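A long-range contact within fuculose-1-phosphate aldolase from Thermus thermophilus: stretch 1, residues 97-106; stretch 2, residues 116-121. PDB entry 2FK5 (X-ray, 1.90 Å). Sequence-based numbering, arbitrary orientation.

Stretch 1 (97-106) LSFHLSRLRP
Stretch 2 116-121: KEVPVL

Residues 97-106 leave a helix, pass through a turn and become a short strand at 103-104, which pairs antiparallel with the strand 118-121. The register sets Ser102 opposite Val120, Arg103 opposite Pro119, Leu104 opposite Val118 and Arg105 opposite Glu117, with CA-CA distances of 5.1, 4.2, 4.9 and 4.9 Å.

Leu104 and Val118 form the hydrogen-bonded pair. Leu104 N donates to Val118 O at 2.7 Å, and Val118 N donates to Leu104 O at 2.9 Å; both bonds are nearly straight. Val120 N donates to Ser102 O at 3.0 Å. The return bond is absent, and a water instead donates to both Ser102 O (3.1 Å) and Val120 O (2.8 Å). Between these rungs lies the non-hydrogen-bonded pair Arg103-Pro119. Proline, with no amide hydrogen to donate, suits such a position, and the backbones come close enough for a CA-H...O contact from Arg103 CA to Val118 O, 3.3 Å. Arg103 is extended (phi/psi -159/141°), while the ring restrains the phi of Pro119 near -69°, and its psi of 147° keeps the strand extended.

Leu104 and Val118 share the buried face of the sheet. Each has chi1 t (Leu104 also chi2 t), and Leu104 CB lies 4.1 Å from Val118 CB, so two branched apolar side chains pack together in a buried place, which suits leucine and valine. Val120, at phi/psi -106/121° and chi1 t, is the residue most covered by the other stretch. Its CB points toward that stretch. Val120 CG1 is 3.5 Å from Ser98 O, and Leu101 O lies against both methyls, 3.5 Å from Val120 CG2 and 3.6 Å from Val120 CG1. Beta-branched valine is at home in an extended backbone, and here its methyls pack against these carbonyls.

The other face carries Arg103 and Pro119. Arg103 takes chi1 p, then t, t, a long exposed chain whose CD passes 3.3 Å from Glu117 OE2. Glu117, chi1 and chi2 both t with chi3 79°, starts sideways, but its end comes nearer. The resulting salt bridge is long, 3.9 Å from Arg103 NE to Glu117 OE2, and the oxygen lies well out of the guanidinium plane, so the attraction is one of charge without a directed N-H. Arg105, m then t, brings CD within 3.8 Å of the same Glu117 OE2; its guanidinium is not modelled.

Beyond the ladder, Pro106 CD packs 3.5 Å from Lys116 O. Lys116 follows a helix with positive phi (71/-75°).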

ATOM      1  N   LEU A  97     -19.608  -9.121 -18.017  1.00 19.42           N
ATOM      2  CA  LEU A  97     -20.571  -8.540 -18.952  1.00 21.78           C
ATOM      3  C   LEU A  97     -20.284  -8.941 -20.399  1.00 23.99           C
ATOM      4  O   LEU A  97     -21.188  -8.965 -21.234  1.00 26.10           O
ATOM      5  CB  LEU A  97     -20.579  -7.011 -18.855  1.00 17.87           C
ATOM      6  CG  LEU A  97     -20.817  -6.381 -17.480  1.00 34.04           C
ATOM      7  CD1 LEU A  97     -21.336  -4.962 -17.664  1.00 26.48           C
ATOM      8  CD2 LEU A  97     -21.796  -7.209 -16.679  1.00 24.38           C
ATOM      9  N   SER A  98     -19.028  -9.257 -20.697  1.00 25.73           N
ATOM     10  CA  SER A  98     -18.661  -9.634 -22.059  1.00 23.69           C
ATOM     11  C   SER A  98     -19.418 -10.867 -22.561  1.00 27.72           C
ATOM     12  O   SER A  98     -19.595 -11.034 -23.770  1.00 29.40           O
ATOM     13  CB  SER A  98     -17.151  -9.873 -22.162  1.00 20.85           C
ATOM     14  OG  SER A  98     -16.778 -11.151 -21.662  1.00 25.22           O
ATOM     15  N   PHE A  99     -19.858 -11.737 -21.656  1.00 24.25           N
ATOM     16  CA  PHE A  99     -20.602 -12.923 -22.090  1.00 27.68           C
ATOM     17  C   PHE A  99     -22.012 -12.536 -22.505  1.00 29.64           C
ATOM     18  O   PHE A  99     -22.652 -13.251 -23.272  1.00 34.04           O
ATOM     19  CB  PHE A  99     -20.723 -13.975 -20.975  1.00 23.37           C
ATOM     20  CG  PHE A  99     -19.413 -14.517 -20.493  1.00 27.01           C
ATOM     21  CD1 PHE A  99     -18.787 -13.958 -19.386  1.00 27.65           C
ATOM     22  CD2 PHE A  99     -18.797 -15.580 -21.148  1.00 26.36           C
ATOM     23  CE1 PHE A  99     -17.564 -14.449 -18.936  1.00 30.39           C
ATOM     24  CE2 PHE A  99     -17.573 -16.078 -20.705  1.00 28.09           C
ATOM     25  CZ  PHE A  99     -16.958 -15.511 -19.598  1.00 30.94           C
ATOM     26  N   HIS A 100     -22.477 -11.395 -22.002  1.00 24.79           N
ATOM     27  CA  HIS A 100     -23.836 -10.918 -22.251  1.00 27.30           C
ATOM     28  C   HIS A 100     -24.019  -9.790 -23.251  1.00 35.37           C
ATOM     29  O   HIS A 100     -25.153  -9.444 -23.576  1.00 30.40           O
ATOM     30  CB  HIS A 100     -24.467 -10.474 -20.929  1.00 26.28           C
ATOM     31  CG  HIS A 100     -24.684 -11.590 -19.957  1.00 29.87           C
ATOM     32  ND1 HIS A 100     -24.281 -11.519 -18.640  1.00 35.40           N
ATOM     33  CD2 HIS A 100     -25.277 -12.798 -20.104  1.00 29.10           C
ATOM     34  CE1 HIS A 100     -24.618 -12.634 -18.016  1.00 21.99           C
ATOM     35  NE2 HIS A 100     -25.225 -13.428 -18.883  1.00 40.38           N
ATOM     36  N   LEU A 101     -22.926  -9.208 -23.736  1.00 30.81           N
ATOM     37  CA  LEU A 101     -23.042  -8.088 -24.672  1.00 25.40           C
ATOM     38  C   LEU A 101     -22.188  -8.282 -25.920  1.00 25.14           C
ATOM     39  O   LEU A 101     -21.193  -9.002 -25.895  1.00 24.53           O
ATOM     40  CB  LEU A 101     -22.603  -6.792 -23.980  1.00 28.76           C
ATOM     41  CG  LEU A 101     -23.225  -6.413 -22.629  1.00 30.69           C
ATOM     42  CD1 LEU A 101     -22.365  -5.345 -21.968  1.00 32.28           C
ATOM     43  CD2 LEU A 101     -24.653  -5.921 -22.821  1.00 32.97           C
ATOM     44  N   SER A 102     -22.582  -7.633 -27.012  1.00 28.17           N
ATOM     45  CA  SER A 102     -21.806  -7.701 -28.245  1.00 30.86           C
ATOM     46  C   SER A 102     -20.953  -6.432 -28.269  1.00 25.81           C
ATOM     47  O   SER A 102     -19.980  -6.333 -29.010  1.00 27.89           O
ATOM     48  CB  SER A 102     -22.725  -7.754 -29.470  1.00 32.94           C
ATOM     49  OG  SER A 102     -23.492  -6.574 -29.584  1.00 42.84           O
ATOM     50  N   ARG A 103     -21.331  -5.463 -27.441  1.00 24.94           N
ATOM     51  CA  ARG A 103     -20.597  -4.203 -27.320  1.00 23.55           C
ATOM     52  C   ARG A 103     -20.957  -3.558 -25.981  1.00 28.62           C
ATOM     53  O   ARG A 103     -22.114  -3.606 -25.544  1.00 27.54           O
ATOM     54  CB  ARG A 103     -20.967  -3.255 -28.463  1.00 34.79           C
ATOM     55  CG  ARG A 103     -22.414  -2.820 -28.440  1.00 42.94           C
ATOM     56  CD  ARG A 103     -22.858  -2.187 -29.752  1.00 55.09           C
ATOM     57  NE  ARG A 103     -24.296  -1.925 -29.732  1.00 70.14           N
ATOM     58  CZ  ARG A 103     -25.027  -1.635 -30.803  1.00 75.15           C
ATOM     59  NH1 ARG A 103     -24.460  -1.565 -32.001  1.00 75.32           N
ATOM     60  NH2 ARG A 103     -26.330  -1.420 -30.675  1.00 77.02           N
ATOM     61  N   LEU A 104     -19.975  -2.956 -25.320  1.00 22.72           N
ATOM     62  CA  LEU A 104     -20.258  -2.326 -24.040  1.00 25.03           C
ATOM     63  C   LEU A 104     -20.347  -0.821 -24.250  1.00 23.73           C
ATOM     64  O   LEU A 104     -19.396  -0.201 -24.716  1.00 27.98           O
ATOM     65  CB  LEU A 104     -19.163  -2.689 -23.030  1.00 25.28           C
ATOM     66  CG  LEU A 104     -19.410  -2.298 -21.573  1.00 26.42           C
ATOM     67  CD1 LEU A 104     -18.560  -3.167 -20.651  1.00 30.33           C
ATOM     68  CD2 LEU A 104     -19.109  -0.820 -21.397  1.00 29.34           C
ATOM     69  N   ARG A 105     -21.497  -0.241 -23.923  1.00 19.18           N
ATOM     70  CA  ARG A 105     -21.692   1.200 -24.091  1.00 26.49           C
ATOM     71  C   ARG A 105     -21.824   1.860 -22.724  1.00 26.77           C
ATOM     72  O   ARG A 105     -22.850   1.728 -22.051  1.00 24.39           O
ATOM     73  CB  ARG A 105     -22.943   1.477 -24.942  1.00 27.76           C
ATOM     74  CG  ARG A 105     -22.843   0.923 -26.360  1.00 38.16           C
ATOM     75  CD  ARG A 105     -24.124   1.125 -27.172  1.00 52.88           C
ATOM     76  N   PRO A 106     -20.785   2.591 -22.296  1.00 26.28           N
ATOM     77  CA  PRO A 106     -20.813   3.258 -20.991  1.00 19.87           C
ATOM     78  C   PRO A 106     -21.980   4.211 -20.785  1.00 29.44           C
ATOM     79  O   PRO A 106     -22.431   4.863 -21.719  1.00 25.88           O
ATOM     80  CB  PRO A 106     -19.484   4.004 -20.953  1.00 21.70           C
ATOM     81  CG  PRO A 106     -18.591   3.180 -21.836  1.00 24.73           C
ATOM     82  CD  PRO A 106     -19.512   2.852 -22.986  1.00 19.31           C
ATOM     83  N   LYS A 116     -16.249   5.524 -25.688  1.00 30.23           N
ATOM     84  CA  LYS A 116     -17.317   5.639 -26.676  1.00 32.25           C
ATOM     85  C   LYS A 116     -18.104   4.330 -26.720  1.00 32.08           C
ATOM     86  O   LYS A 116     -19.222   4.240 -26.214  1.00 34.22           O
ATOM     87  CB  LYS A 116     -16.726   5.959 -28.056  1.00 37.14           C
ATOM     88  CG  LYS A 116     -16.048   7.322 -28.118  1.00 40.17           C
ATOM     89  CD  LYS A 116     -15.384   7.567 -29.463  1.00 51.43           C
ATOM     90  CE  LYS A 116     -14.658   8.905 -29.474  1.00 58.72           C
ATOM     91  NZ  LYS A 116     -13.966   9.187 -30.761  1.00 64.13           N
ATOM     92  N   GLU A 117     -17.509   3.314 -27.329  1.00 29.74           N
ATOM     93  CA  GLU A 117     -18.144   2.014 -27.424  1.00 34.86           C
ATOM     94  C   GLU A 117     -17.033   0.968 -27.399  1.00 29.44           C
ATOM     95  O   GLU A 117     -16.012   1.126 -28.058  1.00 35.93           O
ATOM     96  CB  GLU A 117     -18.935   1.918 -28.726  1.00 36.60           C
ATOM     97  CG  GLU A 117     -19.779   0.670 -28.848  1.00 46.99           C
ATOM     98  CD  GLU A 117     -20.530   0.616 -30.167  1.00 56.53           C
ATOM     99  OE1 GLU A 117     -19.909   0.262 -31.194  1.00 51.99           O
ATOM    100  OE2 GLU A 117     -21.737   0.938 -30.168  1.00 60.00           O
ATOM    101  N   VAL A 118     -17.220  -0.092 -26.624  1.00 28.16           N
ATOM    102  CA  VAL A 118     -16.209  -1.141 -26.541  1.00 25.97           C
ATOM    103  C   VAL A 118     -16.730  -2.425 -27.163  1.00 26.11           C
ATOM    104  O   VAL A 118     -17.582  -3.107 -26.587  1.00 28.38           O
ATOM    105  CB  VAL A 118     -15.815  -1.436 -25.072  1.00 29.35           C
ATOM    106  CG1 VAL A 118     -14.717  -2.525 -25.024  1.00 21.06           C
ATOM    107  CG2 VAL A 118     -15.338  -0.162 -24.405  1.00 27.14           C
ATOM    108  N   PRO A 119     -16.227  -2.780 -28.354  1.00 25.73           N
ATOM    109  CA  PRO A 119     -16.712  -4.015 -28.966  1.00 24.15           C
ATOM    110  C   PRO A 119     -16.260  -5.265 -28.224  1.00 24.41           C
ATOM    111  O   PRO A 119     -15.171  -5.307 -27.643  1.00 24.76           O
ATOM    112  CB  PRO A 119     -16.126  -3.953 -30.373  1.00 33.18           C
ATOM    113  CG  PRO A 119     -14.823  -3.233 -30.154  1.00 31.68           C
ATOM    114  CD  PRO A 119     -15.234  -2.115 -29.219  1.00 24.31           C
ATOM    115  N   VAL A 120     -17.109  -6.282 -28.238  1.00 19.89           N
ATOM    116  CA  VAL A 120     -16.776  -7.550 -27.610  1.00 19.36           C
ATOM    117  C   VAL A 120     -16.475  -8.521 -28.753  1.00 23.33           C
ATOM    118  O   VAL A 120     -17.323  -8.747 -29.608  1.00 25.50           O
ATOM    119  CB  VAL A 120     -17.957  -8.099 -26.779  1.00 21.20           C
ATOM    120  CG1 VAL A 120     -17.617  -9.482 -26.243  1.00 21.45           C
ATOM    121  CG2 VAL A 120     -18.279  -7.145 -25.635  1.00 22.96           C
ATOM    122  N   LEU A 121     -15.267  -9.073 -28.770  1.00 21.98           N
ATOM    123  CA  LEU A 121     -14.856 -10.030 -29.797  1.00 30.27           C
ATOM    124  C   LEU A 121     -14.993 -11.434 -29.219  1.00 35.24           C
ATOM    125  O   LEU A 121     -14.657 -11.664 -28.059  1.00 32.05           O
ATOM    126  CB  LEU A 121     -13.395  -9.792 -30.187  1.00 29.03           C
ATOM    127  CG  LEU A 121     -13.004  -8.361 -30.573  1.00 33.66           C
ATOM    128  CD1 LEU A 121     -11.502  -8.295 -30.796  1.00 40.31           C
ATOM    129  CD2 LEU A 121     -13.754  -7.934 -31.822  1.00 40.58           C
TER
HETATM  130  O   HOH W   1     -18.460  -7.162 -31.605  1.00 61.97           O